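Long-range contacts in putative N-acetylmuramoyl-L-alanine amidase,autolysin cwp6 (Peptoclostridium difficile, PDB 5J72), which is probably a zinc-dependent N-acetylmuramoyl-L-alanine amidase that trims peptidoglycan while held at the cell wall by CWB2 modules: residues M42-T47 against Y63-E68; E74-K79 against L89-L94; V159-G164 against L185-D190; V208-D213 against V233-G238. All coordinates share one frame; numbering follows the deposited sequence. Where two conformers were deposited one is given.

Contact 1: residues M42-T47 against Y63-E68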
loop_
_atom_site.group_PDB
_atom_site.type_symbol
_atom_site.label_atom_id
_atom_site.label_comp_id
_atom_site.label_asym_id
_atom_site.label_seq_id
_atom_site.Cartn_x
_atom_site.Cartn_y
_atom_site.Cartn_z
ATOM N N MET A 42 -23.426 28.758 0.461
ATOM C CA MET A 42 -23.229 28.196 1.801
ATOM C C MET A 42 -21.806 28.518 2.331
ATOM O O MET A 42 -20.838 28.288 1.647
ATOM C CB MET A 42 -23.382 26.645 1.728
ATOM C CG MET A 42 -23.121 25.971 3.069
ATOM S SD MET A 42 -23.497 24.202 2.882
ATOM C CE MET A 42 -25.321 24.199 3.040
ATOM N N PRO A 43 -21.700 29.038 3.540
ATOM C CA PRO A 43 -20.393 29.387 4.139
ATOM C C PRO A 43 -19.794 28.252 4.940
ATOM O O PRO A 43 -20.500 27.380 5.467
ATOM C CB PRO A 43 -20.745 30.571 5.051
ATOM C CG PRO A 43 -22.182 30.206 5.560
ATOM C CD PRO A 43 -22.858 29.507 4.367
ATOM N N LEU A 44 -18.478 28.268 5.047
ATOM C CA LEU A 44 -17.723 27.282 5.840
ATOM C C LEU A 44 -16.576 28.104 6.450
ATOM O O LEU A 44 -15.948 28.874 5.719
ATOM C CB LEU A 44 -17.098 26.241 4.926
ATOM C CG LEU A 44 -16.215 25.182 5.705
ATOM C CD1 LEU A 44 -17.103 24.271 6.460
ATOM C CD2 LEU A 44 -15.496 24.316 4.700
ATOM N N GLU A 45 -16.311 28.006 7.715
ATOM C CA GLU A 45 -15.199 28.788 8.244
ATOM C C GLU A 45 -14.294 27.915 9.116
ATOM O O GLU A 45 -14.670 26.814 9.527
ATOM C CB GLU A 45 -15.687 30.009 9.023
ATOM C CG GLU A 45 -16.361 29.715 10.344
ATOM C CD GLU A 45 -16.581 30.994 11.130
ATOM O OE1 GLU A 45 -16.185 31.063 12.316
ATOM O OE2 GLU A 45 -17.153 31.934 10.544
ATOM N N ALA A 46 -13.057 28.402 9.328
ATOM C CA ALA A 46 -12.099 27.687 10.184
ATOM C C ALA A 46 -11.286 28.727 10.920
ATOM O O ALA A 46 -10.859 29.735 10.309
ATOM C CB ALA A 46 -11.173 26.827 9.353
ATOM N N THR A 47 -11.065 28.522 12.225
ATOM C CA THR A 47 -10.259 29.484 12.987
ATOM C C THR A 47 -8.891 28.863 13.219
ATOM O O THR A 47 -8.810 27.721 13.646
ATOM C CB THR A 47 -10.994 29.856 14.282
ATOM O OG1 THR A 47 -12.077 30.676 13.846
ATOM C CG2 THR A 47 -10.129 30.701 15.250
ATOM N N TYR A 63 -14.877 19.808 7.176
ATOM C CA TYR A 63 -15.806 19.899 6.072
ATOM C C TYR A 63 -17.143 19.211 6.494
ATOM O O TYR A 63 -17.517 18.182 5.938
ATOM C CB TYR A 63 -15.177 19.198 4.840
ATOM C CG TYR A 63 -14.047 20.058 4.301
ATOM C CD1 TYR A 63 -12.722 19.817 4.666
ATOM C CD2 TYR A 63 -14.308 21.143 3.460
ATOM C CE1 TYR A 63 -11.687 20.625 4.191
ATOM C CE2 TYR A 63 -13.286 21.972 3.009
ATOM C CZ TYR A 63 -11.978 21.704 3.372
ATOM O OH TYR A 63 -10.990 22.552 2.993
ATOM N N ASN A 64 -17.752 19.988 7.394
ATOM C CA ASN A 64 -18.975 19.427 7.940
ATOM C C ASN A 64 -20.222 20.119 7.400
ATOM O O ASN A 64 -21.235 20.116 8.093
ATOM C CB ASN A 64 -18.969 19.578 9.469
ATOM C CG ASN A 64 -17.991 18.715 10.214
ATOM O OD1 ASN A 64 -17.716 19.005 11.398
ATOM N ND2 ASN A 64 -17.417 17.649 9.621
ATOM N N LYS A 65 -20.187 20.646 6.246
ATOM C CA LYS A 65 -21.370 21.274 5.627
ATOM C C LYS A 65 -21.630 20.591 4.291
ATOM O O LYS A 65 -20.694 20.310 3.547
ATOM C CB LYS A 65 -21.129 22.791 5.385
ATOM C CG LYS A 65 -20.851 23.631 6.661
ATOM C CD LYS A 65 -22.036 23.774 7.569
ATOM C CE LYS A 65 -23.123 24.669 6.993
ATOM N NZ LYS A 65 -22.688 26.102 6.876
ATOM N N ASP A 66 -22.908 20.315 3.968
ATOM C CA ASP A 66 -23.265 19.642 2.728
ATOM C C ASP A 66 -23.928 20.654 1.799
ATOM O O ASP A 66 -25.066 21.045 2.012
ATOM C CB ASP A 66 -24.179 18.456 3.050
ATOM C CG ASP A 66 -23.922 17.268 2.150
ATOM O OD1 ASP A 66 -23.090 17.375 1.232
ATOM O OD2 ASP A 66 -24.584 16.255 2.324
ATOM N N PRO A 67 -23.260 21.089 0.729
ATOM C CA PRO A 67 -23.834 22.092 -0.169
ATOM C C PRO A 67 -24.997 21.620 -1.036
ATOM O O PRO A 67 -24.973 20.527 -1.572
ATOM C CB PRO A 67 -22.597 22.561 -0.962
ATOM C CG PRO A 67 -21.790 21.259 -1.087
ATOM C CD PRO A 67 -21.892 20.678 0.298
ATOM N N GLU A 68 -26.015 22.489 -1.152
ATOM C CA GLU A 68 -27.209 22.164 -1.960
ATOM C C GLU A 68 -26.891 22.182 -3.449
ATOM O O GLU A 68 -27.542 21.484 -4.245
ATOM C CB GLU A 68 -28.334 23.196 -1.707
ATOM C CG GLU A 68 -28.801 23.152 -0.243
ATOM C CD GLU A 68 -29.531 21.858 0.126
ATOM O OE1 GLU A 68 -29.888 21.040 -0.745
ATOM O OE2 GLU A 68 -29.772 21.654 1.332
#
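Strand M42-T47 meets the irregular segment Y63-E68 mainly through side chains, with a single hydrogen bond between them. M42 opens the contact. Its CG lies anti to the backbone N (chi1 177°) and the next torsion is extended as well, so the thioether reaches straight across before bending at chi3. SD then comes 3.7 Å from K65 CB and equally close to P67 CA, while the terminal methyl CE ends 3.3 Å from the carbonyl O of D66. P43 contributes its backbone: K65 NZ donates a hydrogen bond of 2.9 Å to P43 O, arriving nearly along the C=O axis. The lysine gets there by curling, with chi2, chi3 and chi4 all near -70°, which folds the chain back over the strand. In this curl K65 NZ also passes 3.8 Å from M42 CG, so the ammonium rests on the methionine stem. L44 divides its two methyls between partners. CD1 lies 3.8 Å from K65 CG, the two chains sliding past each other in opposite directions, and CD2 meets the Y63 ring obliquely, 3.6 Å from CD2 of that ring. W73 of strand 72-82 touches M42, L44, K65 and Y63 and so joins both sides in one cluster. L44 and A46 pair through their backbones with F37 and L35 of strand 30-39, and past L44 there is no further contact with Y63-E68. The whole is a hydrophobic cluster with one lysine-to-carbonyl bond, where the connection between strands 56-63 and 72-82 folds over a strand of the N-terminal β-domain.

Contact 2: residues E74-K79 against L89-L94; sequences ELQSIK and LNKEDL
A classic beta bulge, formed where Q76 and S77 both face N36 of strand 30-39, lies beside a helix N-terminus closed by a capping box in this pairing of E74-K79 with L89-L94. The tight part is at I78 and L89, an antiparallel hydrogen-bonded pair: I78 N donates to L89 O, and L89 N returns a straighter bond of 2.8 Å to I78 O. S77 is pressed close here, its CB 3.1 Å from L89 O. Beneath, the helix offers L94, whose CD2 crosses I78 CD1 at about a right angle, 4.0 Å away, with CD1 equally far from S77 CA. The chain turns into the helix at N90, where D93 N donates to N90 OD1 and N90 N in turn donates to D93 OD1. The other end is looser and wetter. K91, bent at chi2, chi3 and chi4, lays its CG 3.4 Å from Q76 O, and its NZ stays 5.4 Å from E74 OE1, too far for direct contact. One water bridges that gap, donating to E74 OE1 and accepting from K91 NZ and Q76 NE2. That same Q76 NE2 gives a nearly linear bond (174°) to E74 O, approaching from above the carbonyl plane, at 3.0 Å.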
loop_
_atom_site.group_PDB
_atom_site.type_symbol
_atom_site.label_atom_id
_atom_site.label_comp_id
_atom_site.label_asym_id
_atom_site.label_seq_id
_atom_site.Cartn_x
_atom_site.Cartn_y
_atom_site.Cartn_z
ATOM N N GLU A 74 -14.575 27.834 -2.085
ATOM C CA GLU A 74 -13.681 28.901 -2.593
ATOM C C GLU A 74 -13.384 29.858 -1.481
ATOM O O GLU A 74 -14.294 30.307 -0.776
ATOM C CB GLU A 74 -14.396 29.663 -3.732
ATOM C CG GLU A 74 -14.632 28.688 -4.895
ATOM C CD GLU A 74 -15.225 29.350 -6.163
ATOM O OE1 GLU A 74 -15.127 30.536 -6.316
ATOM O OE2 GLU A 74 -15.791 28.633 -6.985
ATOM N N LEU A 75 -12.116 30.175 -1.292
ATOM C CA LEU A 75 -11.730 31.071 -0.192
ATOM C C LEU A 75 -12.210 32.506 -0.472
ATOM O O LEU A 75 -11.959 33.031 -1.558
ATOM C CB LEU A 75 -10.155 31.094 -0.109
ATOM C CG LEU A 75 -9.622 32.038 1.001
ATOM C CD1 LEU A 75 -10.029 31.669 2.413
ATOM C CD2 LEU A 75 -8.055 32.045 0.852
ATOM N N GLN A 76 -12.914 33.138 0.486
ATOM C CA GLN A 76 -13.424 34.528 0.311
ATOM C C GLN A 76 -12.635 35.571 1.075
ATOM O O GLN A 76 -12.478 36.684 0.577
ATOM C CB GLN A 76 -14.834 34.614 0.846
ATOM C CG GLN A 76 -15.721 33.474 0.276
ATOM C CD GLN A 76 -15.943 33.674 -1.166
ATOM O OE1 GLN A 76 -16.493 34.690 -1.577
ATOM N NE2 GLN A 76 -15.578 32.723 -2.001
ATOM N N SER A 77 -12.149 35.243 2.237
ATOM C CA SER A 77 -11.530 36.262 3.044
ATOM C C SER A 77 -10.837 35.702 4.246
ATOM O O SER A 77 -11.031 34.547 4.634
ATOM C CB SER A 77 -12.622 37.244 3.544
ATOM O OG SER A 77 -13.544 36.572 4.400
ATOM N N ILE A 78 -10.000 36.546 4.866
ATOM C CA ILE A 78 -9.359 36.185 6.123
ATOM C C ILE A 78 -9.616 37.301 7.090
ATOM O O ILE A 78 -9.359 38.468 6.750
ATOM C CB ILE A 78 -7.814 36.026 5.924
ATOM C CG1 ILE A 78 -7.537 34.840 5.015
ATOM C CG2 ILE A 78 -7.163 35.835 7.313
ATOM C CD1 ILE A 78 -6.006 34.651 4.663
ATOM N N LYS A 79 -10.115 36.977 8.286
ATOM C CA LYS A 79 -10.343 38.007 9.262
ATOM C C LYS A 79 -9.255 37.852 10.341
ATOM O O LYS A 79 -9.076 36.737 10.842
ATOM C CB LYS A 79 -11.736 37.833 9.956
ATOM C CG LYS A 79 -11.954 38.907 11.059
ATOM C CD LYS A 79 -13.441 38.952 11.550
ATOM C CE LYS A 79 -13.582 39.724 12.827
ATOM N NZ LYS A 79 -15.026 39.950 13.148
ATOM N N LEU A 89 -9.304 40.873 5.317
ATOM C CA LEU A 89 -8.777 40.896 3.971
ATOM C C LEU A 89 -9.826 40.210 3.083
ATOM O O LEU A 89 -10.052 38.982 3.242
ATOM C CB LEU A 89 -7.446 40.094 3.859
ATOM C CG LEU A 89 -6.371 40.569 4.914
ATOM C CD1 LEU A 89 -5.157 39.633 4.898
ATOM C CD2 LEU A 89 -5.922 41.973 4.578
ATOM N N ASN A 90 -10.467 40.946 2.168
ATOM C CA ASN A 90 -11.436 40.271 1.306
ATOM C C ASN A 90 -10.750 39.785 0.017
ATOM O O ASN A 90 -9.505 39.863 -0.079
ATOM C CB ASN A 90 -12.680 41.232 1.034
ATOM C CG ASN A 90 -12.333 42.483 0.275
ATOM O OD1 ASN A 90 -11.209 42.680 -0.242
ATOM N ND2 ASN A 90 -13.301 43.390 0.106
ATOM N N LYS A 91 -11.514 39.266 -0.945
ATOM C CA LYS A 91 -10.874 38.705 -2.182
ATOM C C LYS A 91 -9.979 39.641 -2.852
ATOM O O LYS A 91 -8.860 39.278 -3.230
ATOM C CB LYS A 91 -11.907 38.328 -3.224
ATOM C CG LYS A 91 -12.816 37.241 -2.753
ATOM C CD LYS A 91 -12.959 36.190 -3.872
ATOM C CE LYS A 91 -13.494 36.767 -5.121
ATOM N NZ LYS A 91 -14.542 35.843 -5.691
ATOM N N GLU A 92 -10.452 40.888 -3.047
ATOM C CA GLU A 92 -9.589 41.867 -3.723
ATOM C C GLU A 92 -8.334 42.147 -2.938
ATOM O O GLU A 92 -7.264 42.288 -3.536
ATOM C CB GLU A 92 -10.412 43.170 -3.967
ATOM C CG GLU A 92 -9.583 44.267 -4.590
ATOM C CD GLU A 92 -10.463 45.495 -5.011
ATOM O OE1 GLU A 92 -9.895 46.441 -5.556
ATOM O OE2 GLU A 92 -11.704 45.496 -4.788
ATOM N N ASP A 93 -8.405 42.237 -1.617
ATOM C CA ASP A 93 -7.176 42.506 -0.837
ATOM C C ASP A 93 -6.243 41.323 -0.982
ATOM O O ASP A 93 -5.030 41.496 -1.137
ATOM C CB ASP A 93 -7.498 42.634 0.680
ATOM C CG ASP A 93 -8.434 43.809 0.969
ATOM O OD1 ASP A 93 -9.184 43.751 1.996
ATOM O OD2 ASP A 93 -8.426 44.766 0.182
ATOM N N LEU A 94 -6.786 40.098 -0.883
ATOM C CA LEU A 94 -5.911 38.928 -0.967
ATOM C C LEU A 94 -5.224 38.851 -2.360
ATOM O O LEU A 94 -4.033 38.497 -2.425
ATOM C CB LEU A 94 -6.685 37.660 -0.683
ATOM C CG LEU A 94 -7.200 37.553 0.733
ATOM C CD1 LEU A 94 -8.169 36.398 0.825
ATOM C CD2 LEU A 94 -6.055 37.314 1.632
HETATM O O HOH W 1 -14.925 33.011 -4.944
#

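Contact 3: residues V159-G164 against L185-D190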
loop_
_atom_site.group_PDB
_atom_site.type_symbol
_atom_site.label_atom_id
_atom_site.label_comp_id
_atom_site.label_asym_id
_atom_site.label_seq_id
_atom_site.Cartn_x
_atom_site.Cartn_y
_atom_site.Cartn_z
ATOM N N VAL A 159 11.895 21.667 -4.922
ATOM C CA VAL A 159 11.471 20.537 -5.737
ATOM C C VAL A 159 12.588 19.515 -5.643
ATOM O O VAL A 159 13.762 19.883 -5.806
ATOM C CB VAL A 159 11.221 20.871 -7.245
ATOM C CG1 VAL A 159 10.819 19.596 -8.029
ATOM C CG2 VAL A 159 10.106 21.943 -7.381
ATOM N N VAL A 160 12.230 18.237 -5.411
ATOM C CA VAL A 160 13.215 17.167 -5.393
ATOM C C VAL A 160 13.205 16.543 -6.762
ATOM O O VAL A 160 12.150 16.313 -7.359
ATOM C CB VAL A 160 12.884 16.147 -4.296
ATOM C CG1 VAL A 160 13.831 14.884 -4.393
ATOM C CG2 VAL A 160 13.023 16.839 -2.951
ATOM N N ILE A 161 14.389 16.226 -7.281
ATOM C CA ILE A 161 14.419 15.610 -8.607
ATOM C C ILE A 161 15.174 14.266 -8.502
ATOM O O ILE A 161 16.194 14.204 -7.831
ATOM C CB ILE A 161 15.250 16.569 -9.517
ATOM C CG1 ILE A 161 14.401 17.831 -9.913
ATOM C CG2 ILE A 161 15.664 15.772 -10.764
ATOM C CD1 ILE A 161 13.458 17.544 -11.070
ATOM N N VAL A 162 14.666 13.270 -9.144
ATOM C CA VAL A 162 15.250 11.910 -9.160
ATOM C C VAL A 162 15.248 11.542 -10.624
ATOM O O VAL A 162 14.416 12.015 -11.367
ATOM C CB VAL A 162 14.293 10.993 -8.356
ATOM C CG1 VAL A 162 14.509 9.545 -8.718
ATOM C CG2 VAL A 162 14.500 11.261 -6.836
ATOM N N ASN A 163 16.192 10.712 -11.034
ATOM C CA ASN A 163 16.209 10.206 -12.396
ATOM C C ASN A 163 15.039 9.291 -12.567
ATOM O O ASN A 163 14.951 8.310 -11.805
ATOM C CB ASN A 163 17.508 9.416 -12.607
ATOM C CG ASN A 163 17.612 8.814 -14.001
ATOM O OD1 ASN A 163 16.632 8.307 -14.558
ATOM N ND2 ASN A 163 18.801 8.888 -14.652
ATOM N N GLY A 164 14.164 9.540 -13.555
ATOM C CA GLY A 164 12.939 8.765 -13.701
ATOM C C GLY A 164 13.074 7.327 -14.160
ATOM O O GLY A 164 12.149 6.555 -13.950
ATOM N N LEU A 185 9.835 15.550 -8.824
ATOM C CA LEU A 185 9.592 15.514 -10.270
ATOM C C LEU A 185 10.756 14.666 -10.885
ATOM O O LEU A 185 11.756 14.426 -10.221
ATOM C CB LEU A 185 9.620 16.924 -10.959
ATOM C CG LEU A 185 8.460 17.819 -10.494
ATOM C CD1 LEU A 185 8.595 19.224 -11.154
ATOM C CD2 LEU A 185 7.061 17.171 -10.779
ATOM N N LEU A 186 10.621 14.305 -12.139
ATOM C CA LEU A 186 11.605 13.397 -12.721
ATOM C C LEU A 186 12.440 13.962 -13.863
ATOM O O LEU A 186 11.940 14.717 -14.700
ATOM C CB LEU A 186 10.812 12.174 -13.276
ATOM C CG LEU A 186 9.927 11.487 -12.226
ATOM C CD1 LEU A 186 9.121 10.387 -12.873
ATOM C CD2 LEU A 186 10.770 10.975 -11.072
ATOM N N ALA A 187 13.711 13.533 -13.892
ATOM C CA ALA A 187 14.676 13.937 -14.910
ATOM C C ALA A 187 15.244 12.678 -15.627
ATOM O O ALA A 187 15.016 11.547 -15.182
ATOM C CB ALA A 187 15.841 14.610 -14.231
ATOM N N ASN A 188 15.955 12.924 -16.740
ATOM C CA ASN A 188 16.717 11.909 -17.442
ATOM C C ASN A 188 18.134 12.210 -17.009
ATOM O O ASN A 188 18.378 13.237 -16.354
ATOM C CB ASN A 188 16.542 12.033 -18.934
ATOM C CG ASN A 188 15.191 11.514 -19.330
ATOM O OD1 ASN A 188 14.816 10.412 -18.907
ATOM N ND2 ASN A 188 14.398 12.196 -20.123
ATOM N N LYS A 189 19.099 11.361 -17.345
ATOM C CA LYS A 189 20.448 11.640 -16.866
ATOM C C LYS A 189 21.020 12.942 -17.387
ATOM O O LYS A 189 21.741 13.637 -16.644
ATOM C CB LYS A 189 21.420 10.496 -17.304
ATOM C CG LYS A 189 22.820 10.714 -16.771
ATOM C CD LYS A 189 23.820 9.737 -17.387
ATOM C CE LYS A 189 25.165 10.005 -16.771
ATOM N NZ LYS A 189 26.230 9.194 -17.424
ATOM N N ASP A 190 20.725 13.283 -18.647
ATOM C CA ASP A 190 21.331 14.494 -19.211
ATOM C C ASP A 190 20.330 15.558 -19.682
ATOM O O ASP A 190 20.738 16.536 -20.296
ATOM C CB ASP A 190 22.250 14.075 -20.408
ATOM C CG ASP A 190 23.383 13.170 -19.964
ATOM O OD1 ASP A 190 24.104 13.546 -19.019
ATOM O OD2 ASP A 190 23.533 12.078 -20.548
#
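V159-G164 and L185-D190 run parallel and share four backbone hydrogen bonds. L185 N donates to V160 O over 2.8 Å, almost along the C=O axis. The answering bond, from V162 N to L185 O, is long and weak at 3.3 Å, but the same carbonyl also receives a CA-H...O contact from I161 CA. V162 O is better served, accepting from A187 N within its carbonyl plane and, less strongly, from L186 CA. The last bond is the shortest: G164 N reaches A187 O at 2.7 Å and prolongs the pairing just beyond N163. The side chain of N163, its CG anti to the backbone N, finds its partners elsewhere: ND2 donates to S216 O, and OD1 accepts from E165 N. N188 ND2 likewise bonds outward, to D191 OD2. Apolar side chains pack across the pair, V159, I161, L185 and A187 among them. I161 CG2 rests 3.7 Å from A187 CB, while its CD1 folds over L185 CB at 3.9 Å. V159 CG1 approaches L185 CG obliquely, 3.8 Å away, and G164 CA packs 4.0 Å from L186 CB, where the glycine leaves room for the leucine. The short strand segments cross at -41°, a marked twist. Together with helix 174-180 they make a beta-alpha-beta crossover of the first CWB2 module. Helix 194-203 packs on V159 and L185, helix 140-151 meets L185 and L186, and on its other edge strand 158-163 pairs with strand 207-211.

Contact 4: residues V208-D213 against V233-G238; sequences VIIIGD and VTRIGG
Strands 207-211 and 232-236, joined through helix 219-228, form a beta-alpha-beta unit at one edge of a four-stranded parallel CWB2 sheet, and their pairing illustrates how regular such an edge can be. Four backbone bonds run in strict alternation. T234 N donates to V208 O at 2.8 Å, I210 N to T234 O, I236 N to I210 O almost along the C=O axis, and G212 N to I236 O. CA-H...O contacts from V233, I209, R235 and I211 supplement them. Apolar packing divides between the two faces. On one, I209 CG2 lies 3.7 Å from I236 CD1, the chains side by side, and I211 CD1 approaches I236 CB; helix 241-253 covers I236 further. On the other, I210 CD1 meets V233 CG1 obliquely at 3.5 Å, against helix 219-228. Steric demands act at the C-terminal ends, where a β-carbon on G237 would collide with G212 C and D213 N, and G212 has positive phi (123°) that crowds any side chain. The polar side-chain contribution comes from R235. Extended through chi1 and chi2 and bent at chi3, it lays one guanidinium face over I210 CG2, 3.9 Å from NH1. V217 O takes a second bond from R235 NH1, which also donates to G212 O at 3.0 Å, with that oxygen near the guanidinium plane but the donor 42° above the carbonyl plane.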
loop_
_atom_site.group_PDB
_atom_site.type_symbol
_atom_site.label_atom_id
_atom_site.label_comp_id
_atom_site.label_asym_id
_atom_site.label_seq_id
_atom_site.Cartn_x
_atom_site.Cartn_y
_atom_site.Cartn_z
ATOM N N VAL A 208 16.255 23.430 -6.139
ATOM C CA VAL A 208 16.011 22.065 -6.603
ATOM C C VAL A 208 17.056 21.170 -5.876
ATOM O O VAL A 208 18.260 21.526 -5.777
ATOM C CB VAL A 208 16.106 21.941 -8.155
ATOM C CG1 VAL A 208 16.267 20.503 -8.582
ATOM C CG2 VAL A 208 14.855 22.522 -8.806
ATOM N N ILE A 209 16.597 20.017 -5.351
ATOM C CA ILE A 209 17.476 19.113 -4.611
ATOM C C ILE A 209 17.485 17.848 -5.458
ATOM O O ILE A 209 16.469 17.156 -5.696
ATOM C CB ILE A 209 16.996 18.864 -3.146
ATOM C CG1 ILE A 209 16.971 20.149 -2.352
ATOM C CG2 ILE A 209 17.899 17.810 -2.438
ATOM C CD1 ILE A 209 15.577 20.917 -2.444
ATOM N N ILE A 210 18.667 17.546 -5.993
ATOM C CA ILE A 210 18.840 16.362 -6.799
ATOM C C ILE A 210 19.311 15.196 -5.899
ATOM O O ILE A 210 20.196 15.379 -5.067
ATOM C CB ILE A 210 19.901 16.584 -7.895
ATOM C CG1 ILE A 210 19.350 17.573 -8.959
ATOM C CG2 ILE A 210 20.234 15.243 -8.496
ATOM C CD1 ILE A 210 20.456 18.133 -9.808
ATOM N N ILE A 211 18.683 14.042 -6.055
ATOM C CA ILE A 211 19.059 12.847 -5.285
ATOM C C ILE A 211 19.807 11.970 -6.278
ATOM O O ILE A 211 19.246 11.603 -7.309
ATOM C CB ILE A 211 17.823 12.126 -4.724
ATOM C CG1 ILE A 211 17.044 13.062 -3.771
ATOM C CG2 ILE A 211 18.264 10.768 -3.994
ATOM C CD1 ILE A 211 17.883 13.665 -2.671
ATOM N N GLY A 212 21.051 11.633 -5.969
ATOM C CA GLY A 212 21.833 10.825 -6.902
ATOM C C GLY A 212 23.120 11.573 -7.253
ATOM O O GLY A 212 23.179 12.818 -7.237
ATOM N N ASP A 213 24.192 10.835 -7.557
ATOM C CA ASP A 213 25.448 11.537 -7.910
ATOM C C ASP A 213 25.399 11.908 -9.422
ATOM O O ASP A 213 24.401 11.581 -10.079
ATOM C CB ASP A 213 26.695 10.686 -7.530
ATOM C CG ASP A 213 26.853 9.351 -8.240
ATOM O OD1 ASP A 213 26.084 9.078 -9.208
ATOM O OD2 ASP A 213 27.758 8.573 -7.840
ATOM N N VAL A 233 20.901 24.775 -7.029
ATOM C CA VAL A 233 20.766 23.338 -7.091
ATOM C C VAL A 233 21.594 22.637 -5.996
ATOM O O VAL A 233 22.832 22.777 -5.972
ATOM C CB VAL A 233 21.171 22.813 -8.463
ATOM C CG1 VAL A 233 21.174 21.294 -8.433
ATOM C CG2 VAL A 233 20.211 23.310 -9.542
ATOM N N THR A 234 20.943 21.902 -5.077
ATOM C CA THR A 234 21.647 21.156 -4.030
ATOM C C THR A 234 21.753 19.754 -4.506
ATOM O O THR A 234 20.885 19.264 -5.263
ATOM C CB THR A 234 20.843 21.211 -2.720
ATOM O OG1 THR A 234 21.008 22.522 -2.158
ATOM C CG2 THR A 234 21.301 20.168 -1.674
ATOM N N ARG A 235 22.797 19.016 -4.097
ATOM C CA ARG A 235 22.877 17.625 -4.557
ATOM C C ARG A 235 23.213 16.767 -3.348
ATOM O O ARG A 235 24.077 17.140 -2.539
ATOM C CB ARG A 235 23.985 17.396 -5.613
ATOM C CG ARG A 235 23.901 15.957 -6.198
ATOM C CD ARG A 235 25.068 15.634 -7.143
ATOM N NE ARG A 235 24.972 16.381 -8.395
ATOM C CZ ARG A 235 24.440 15.881 -9.499
ATOM N NH1 ARG A 235 23.957 14.645 -9.510
ATOM N NH2 ARG A 235 24.382 16.612 -10.604
ATOM N N ILE A 236 22.512 15.660 -3.212
ATOM C CA ILE A 236 22.696 14.716 -2.100
ATOM C C ILE A 236 22.849 13.402 -2.814
ATOM O O ILE A 236 21.913 12.915 -3.427
ATOM C CB ILE A 236 21.517 14.657 -1.143
ATOM C CG1 ILE A 236 21.285 16.034 -0.464
ATOM C CG2 ILE A 236 21.819 13.572 -0.078
ATOM C CD1 ILE A 236 19.909 16.150 0.124
ATOM N N GLY A 237 24.044 12.809 -2.761
ATOM C CA GLY A 237 24.264 11.550 -3.476
ATOM C C GLY A 237 25.592 10.976 -3.016
ATOM O O GLY A 237 26.590 11.691 -3.000
ATOM N N GLY A 238 25.596 9.703 -2.605
ATOM C CA GLY A 238 26.821 9.077 -2.141
ATOM C C GLY A 238 27.307 8.080 -3.168
ATOM O O GLY A 238 26.786 8.040 -4.280
#

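Overall arrangement
Two pairs of contacts, in two regions, follow one another along the chain. Contacts 1 and 2 lie in the N-terminal domain, their centres 16 Å apart without touching, and both involve the β-structure around strands 30-39 and 72-82. The centres of contacts 3 and 4 lie 37 to 43 Å from those of contacts 1 and 2, in a parallel sheet ordered 184-187, 158-163, 207-211, 232-236. Here the centres are only 10 Å apart, since I161 N and I209 O, and V159 O and I209 N, probably hydrogen-bond across the central pair of strands. Contact 3 therefore builds one edge and contact 4 the other of a single CWB2 sheet, part of a wall-binding region with three such modules, distinct from the zinc-bearing amidase domain.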